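Side-chain contacts in SusD homolog (Bacteroides thetaiotaomicron VPI-5482, PDB 3FDH), which is a SusD/RagB-family protein that probably binds sugars at the outer membrane as a surface lipoprotein: residues T159-Y164 and A203-R208; L195-G200 and T330-Y335. All coordinates share one frame; numbering follows the deposited sequence.

Interaction 1: residues T159-Y164 and A203-R208; sequences TQIISY and ARYTMR
Ile161 is the first residue of 159-164 to meet 203-208, and its methyl CG2 makes the close approach: 3.6 Å from CG2 to Tyr205 CD2, and 3.7 Å from the same CG2 to Tyr205 CE2. The two near-equal distances place the methyl beside the CD2–CE2 bond, approaching obliquely, and the two side chains cross at about a right angle. With CG1 lying beside the backbone N (chi1 -70°), CG2 is left anti to that N, which carries the methyl over to the tyrosine. Tyr205 has its CG anti to its own carbonyl carbon (chi1 -57°), which carries the ring toward helix 154-171 with CD2 and CE2 turned to the methyl.

Ile162, one residue on, brings its delta methyl rather than its branch: CD1 stops 4.4 Å from Tyr205 CB, at the root of the tyrosine side chain. The CA atoms of Ile162 and Tyr205 are nevertheless the nearest pair, at 8.1 Å. Only 123 Å² is buried between the segments in total. Ile161 also touches Cys120 and Ala121 of helix 106-127, and Tyr205 touches Ala121. Three helices thus converge on one apolar junction, 154-171 and 191-208 meeting each other beside 106-127. Such helix-on-helix packing through aliphatic and aromatic side chains is consistent with the TPR-like helical framework of SusD-family proteins.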
# COMPACT_ATOMS: atom_id res chain seq x y z
N THR A 159 -6.70 4.99 -18.14
CA THR A 159 -7.99 5.08 -18.79
C THR A 159 -8.72 3.74 -18.61
O THR A 159 -9.91 3.71 -18.37
CB THR A 159 -7.87 5.40 -20.28
OG1 THR A 159 -7.33 6.72 -20.41
CG2 THR A 159 -9.24 5.33 -20.95
N GLN A 160 -7.96 2.65 -18.70
CA GLN A 160 -8.52 1.30 -18.57
C GLN A 160 -8.95 1.04 -17.15
O GLN A 160 -9.97 0.42 -16.88
CB GLN A 160 -7.54 0.22 -19.03
CG GLN A 160 -7.22 0.31 -20.50
CD GLN A 160 -6.08 -0.61 -20.93
OE1 GLN A 160 -6.23 -1.84 -20.99
NE2 GLN A 160 -4.96 -0.01 -21.33
N ILE A 161 -8.19 1.60 -16.24
CA ILE A 161 -8.47 1.45 -14.82
C ILE A 161 -9.81 2.09 -14.46
O ILE A 161 -10.70 1.47 -13.83
CB ILE A 161 -7.35 2.07 -13.97
CG1 ILE A 161 -6.10 1.21 -14.11
CG2 ILE A 161 -7.75 2.20 -12.53
CD1 ILE A 161 -4.80 1.86 -13.59
N ILE A 162 -9.98 3.33 -14.89
CA ILE A 162 -11.24 4.05 -14.58
C ILE A 162 -12.45 3.39 -15.25
O ILE A 162 -13.55 3.30 -14.70
CB ILE A 162 -11.15 5.52 -14.99
CG1 ILE A 162 -10.03 6.17 -14.20
CG2 ILE A 162 -12.51 6.22 -14.75
CD1 ILE A 162 -10.27 6.10 -12.72
N SER A 163 -12.18 2.88 -16.43
CA SER A 163 -13.21 2.21 -17.22
C SER A 163 -13.68 0.95 -16.51
O SER A 163 -14.87 0.66 -16.44
CB SER A 163 -12.67 1.92 -18.61
OG SER A 163 -13.63 1.23 -19.39
N TYR A 164 -12.73 0.21 -15.97
CA TYR A 164 -13.07 -0.97 -15.19
C TYR A 164 -13.93 -0.62 -13.99
O TYR A 164 -14.87 -1.33 -13.63
CB TYR A 164 -11.84 -1.76 -14.73
CG TYR A 164 -11.33 -2.77 -15.74
CD1 TYR A 164 -12.18 -3.66 -16.36
CD2 TYR A 164 -9.97 -2.89 -16.00
CE1 TYR A 164 -11.70 -4.59 -17.26
CE2 TYR A 164 -9.47 -3.82 -16.90
CZ TYR A 164 -10.34 -4.67 -17.52
OH TYR A 164 -9.84 -5.60 -18.42
N ALA A 203 -11.33 7.66 -5.93
CA ALA A 203 -10.74 8.79 -5.21
C ALA A 203 -9.23 8.65 -5.25
O ALA A 203 -8.49 9.59 -5.60
CB ALA A 203 -11.25 8.87 -3.79
N ARG A 204 -8.74 7.46 -4.90
CA ARG A 204 -7.29 7.22 -4.86
C ARG A 204 -6.66 7.55 -6.19
O ARG A 204 -5.61 8.20 -6.29
CB ARG A 204 -6.99 5.75 -4.52
CG ARG A 204 -5.52 5.34 -4.73
CD ARG A 204 -5.32 3.82 -4.51
NE ARG A 204 -5.26 3.40 -3.10
CZ ARG A 204 -4.97 2.16 -2.74
NH1 ARG A 204 -4.76 1.22 -3.66
NH2 ARG A 204 -4.85 1.84 -1.47
N TYR A 205 -7.31 7.11 -7.24
CA TYR A 205 -6.74 7.20 -8.61
C TYR A 205 -6.90 8.59 -9.22
O TYR A 205 -6.10 9.00 -10.04
CB TYR A 205 -7.29 6.13 -9.55
CG TYR A 205 -7.07 4.71 -9.06
CD1 TYR A 205 -5.86 4.31 -8.47
CD2 TYR A 205 -8.04 3.74 -9.24
CE1 TYR A 205 -5.68 3.00 -8.04
CE2 TYR A 205 -7.86 2.42 -8.84
CZ TYR A 205 -6.70 2.06 -8.22
OH TYR A 205 -6.58 0.75 -7.81
N THR A 206 -7.95 9.29 -8.79
CA THR A 206 -8.14 10.67 -9.23
C THR A 206 -7.01 11.53 -8.66
O THR A 206 -6.36 12.32 -9.37
CB THR A 206 -9.54 11.21 -8.86
OG1 THR A 206 -10.53 10.41 -9.53
CG2 THR A 206 -9.68 12.70 -9.27
N MSE A 207 -6.76 11.36 -7.37
CA MSE A 207 -5.69 12.14 -6.73
C MSE A 207 -4.34 11.72 -7.31
O MSE A 207 -3.42 12.53 -7.47
CB MSE A 207 -5.71 11.98 -5.22
CG MSE A 207 -4.71 12.90 -4.55
SE MSE A 207 -5.23 14.72 -4.62
CE MSE A 207 -6.44 14.42 -3.23
N ARG A 208 -4.23 10.45 -7.67
CA ARG A 208 -2.94 9.95 -8.22
C ARG A 208 -2.46 10.73 -9.42
O ARG A 208 -1.25 10.99 -9.58
CB ARG A 208 -3.07 8.49 -8.63
CG ARG A 208 -1.75 7.94 -9.18
CD ARG A 208 -0.88 7.36 -8.07
NE ARG A 208 -1.36 6.02 -7.75
CZ ARG A 208 -1.88 5.62 -6.59
NH1 ARG A 208 -1.92 6.42 -5.55
NH2 ARG A 208 -2.27 4.37 -6.45

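Interaction 2: residues L195-G200 and T330-Y335; sequences LKFAYG and TLLMSY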
# COMPACT_ATOMS: atom_id res chain seq x y z
N LEU A 195 -19.17 -1.49 -3.83
CA LEU A 195 -19.48 -0.26 -4.54
C LEU A 195 -18.72 0.88 -3.84
O LEU A 195 -18.11 1.74 -4.47
CB LEU A 195 -21.00 -0.04 -4.59
CG LEU A 195 -21.55 1.03 -5.52
CD1 LEU A 195 -21.23 0.71 -6.97
CD2 LEU A 195 -23.06 1.07 -5.30
N LYS A 196 -18.74 0.84 -2.52
CA LYS A 196 -17.99 1.85 -1.72
C LYS A 196 -16.49 1.78 -2.00
O LYS A 196 -15.80 2.80 -2.10
CB LYS A 196 -18.24 1.68 -0.23
CG LYS A 196 -19.59 2.10 0.20
CD LYS A 196 -19.75 1.92 1.68
CE LYS A 196 -21.06 2.45 2.15
NZ LYS A 196 -21.31 2.02 3.55
N PHE A 197 -16.01 0.55 -2.11
CA PHE A 197 -14.60 0.26 -2.41
C PHE A 197 -14.28 0.83 -3.80
O PHE A 197 -13.27 1.52 -4.00
CB PHE A 197 -14.34 -1.26 -2.29
CG PHE A 197 -12.93 -1.71 -2.61
CD1 PHE A 197 -11.82 -0.89 -2.40
CD2 PHE A 197 -12.72 -3.03 -3.03
CE1 PHE A 197 -10.51 -1.35 -2.70
CE2 PHE A 197 -11.44 -3.49 -3.31
CZ PHE A 197 -10.34 -2.66 -3.10
N ALA A 198 -15.16 0.59 -4.76
CA ALA A 198 -14.92 1.12 -6.14
C ALA A 198 -14.78 2.66 -6.13
O ALA A 198 -13.93 3.23 -6.79
CB ALA A 198 -16.03 0.69 -7.11
N TYR A 199 -15.64 3.33 -5.38
CA TYR A 199 -15.59 4.80 -5.29
C TYR A 199 -14.37 5.26 -4.56
O TYR A 199 -13.82 6.31 -4.84
CB TYR A 199 -16.84 5.40 -4.61
CG TYR A 199 -17.96 5.57 -5.59
CD1 TYR A 199 -17.88 6.52 -6.60
CD2 TYR A 199 -19.09 4.77 -5.52
CE1 TYR A 199 -18.89 6.67 -7.52
CE2 TYR A 199 -20.13 4.93 -6.44
CZ TYR A 199 -20.01 5.87 -7.43
OH TYR A 199 -21.04 6.01 -8.33
N GLY A 200 -13.94 4.44 -3.61
CA GLY A 200 -12.74 4.75 -2.82
C GLY A 200 -11.58 4.73 -3.73
O GLY A 200 -10.69 5.62 -3.67
N THR A 330 -4.81 -7.51 5.69
CA THR A 330 -4.21 -6.80 4.59
C THR A 330 -5.26 -5.81 4.12
O THR A 330 -6.36 -6.19 3.72
CB THR A 330 -3.76 -7.69 3.43
OG1 THR A 330 -2.69 -8.54 3.85
CG2 THR A 330 -3.32 -6.84 2.25
N LEU A 331 -4.90 -4.54 4.19
CA LEU A 331 -5.81 -3.46 3.79
C LEU A 331 -5.55 -3.06 2.31
O LEU A 331 -4.54 -2.42 1.97
CB LEU A 331 -5.69 -2.27 4.78
CG LEU A 331 -5.99 -2.60 6.24
CD1 LEU A 331 -5.88 -1.33 7.12
CD2 LEU A 331 -7.30 -3.29 6.36
N LEU A 332 -6.45 -3.50 1.43
CA LEU A 332 -6.41 -3.14 0.00
C LEU A 332 -6.68 -1.66 -0.09
O LEU A 332 -6.15 -0.97 -0.97
CB LEU A 332 -7.34 -3.95 -0.86
CG LEU A 332 -6.94 -5.42 -1.07
CD1 LEU A 332 -7.91 -6.12 -2.06
CD2 LEU A 332 -5.52 -5.55 -1.59
N MSE A 333 -7.50 -1.17 0.83
CA MSE A 333 -7.69 0.27 0.95
C MSE A 333 -8.38 0.55 2.25
O MSE A 333 -9.47 0.02 2.51
CB MSE A 333 -8.43 0.89 -0.25
CG MSE A 333 -8.27 2.44 -0.27
SE MSE A 333 -9.44 3.37 -1.51
CE MSE A 333 -9.16 5.14 -0.78
N SER A 334 -7.69 1.35 3.07
CA SER A 334 -8.17 1.68 4.41
C SER A 334 -9.08 2.88 4.51
O SER A 334 -9.11 3.78 3.67
CB SER A 334 -7.00 1.86 5.35
OG SER A 334 -6.24 2.99 4.98
N TYR A 335 -9.86 2.86 5.59
CA TYR A 335 -10.71 3.98 5.88
C TYR A 335 -9.84 5.20 6.14
O TYR A 335 -10.14 6.30 5.68
CB TYR A 335 -11.60 3.70 7.07
CG TYR A 335 -12.42 4.88 7.57
CD1 TYR A 335 -13.42 5.45 6.80
CD2 TYR A 335 -12.21 5.39 8.84
CE1 TYR A 335 -14.14 6.54 7.28
CE2 TYR A 335 -12.95 6.45 9.33
CZ TYR A 335 -13.90 7.01 8.56
OH TYR A 335 -14.63 8.06 9.10
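Phe197 and Gly200, three residues apart on one helix, receive Leu332 and Met333. The phenyl ring reaches them with its far end: Phe197 CE1 is 3.9 Å from Met333 CB, and Phe197 CZ is 4.0 Å from Leu332 CB. The neighbouring ring carbons therefore touch two consecutive beta carbons, both obliquely. Phe197 CG is anti to its backbone N (chi1 178°), which sends the ring out from the helix.

Met333, modelled as selenomethionine, runs extended beyond CG and ends at the helix backbone. Its SE is 3.4 Å from Gly200 O, and its CE 3.3 Å from that same oxygen; Gly200 has no CB to stand between helix and selenium.

The backbone supplies the placement. Leu332 and Met333 both make backbone hydrogen bonds to Ala238, a classic beta bulge where strand 330-331 pairs antiparallel with 238-240, and the chain turns a corner at Leu332. Immediately afterwards Ser334 N-caps helix 335-348, with its OG hydrogen-bonded to Glu337 N and also to Glu430 OE2. Farther out, Val114, Met115 and Tyr118 of helix 106-127 pack on Phe197, while Leu338 and Leu341 of helix 335-348 pack on Met333.

Both contacts are buried and share helix 191-208: interaction 2 uses its middle, interaction 1 its C-terminal end, with centres about 13 Å apart. Interaction 2 lies nearer the centre of the chain, its own centre about 12 Å away against about 16 Å. Helix 106-127 borders both, through Ala121 in the first and Met115 in the second. Their chemistry differs with the partner element. Interaction 1 joins two helices by apolar side chains alone, whereas interaction 2 sets the bulged 330-335 segment against a helix and lets a selenomethionine approach a main-chain carbonyl. Arg204 connects them directly, its NH2 making a weak hydrogen bond of 3.1 Å to Leu332 O.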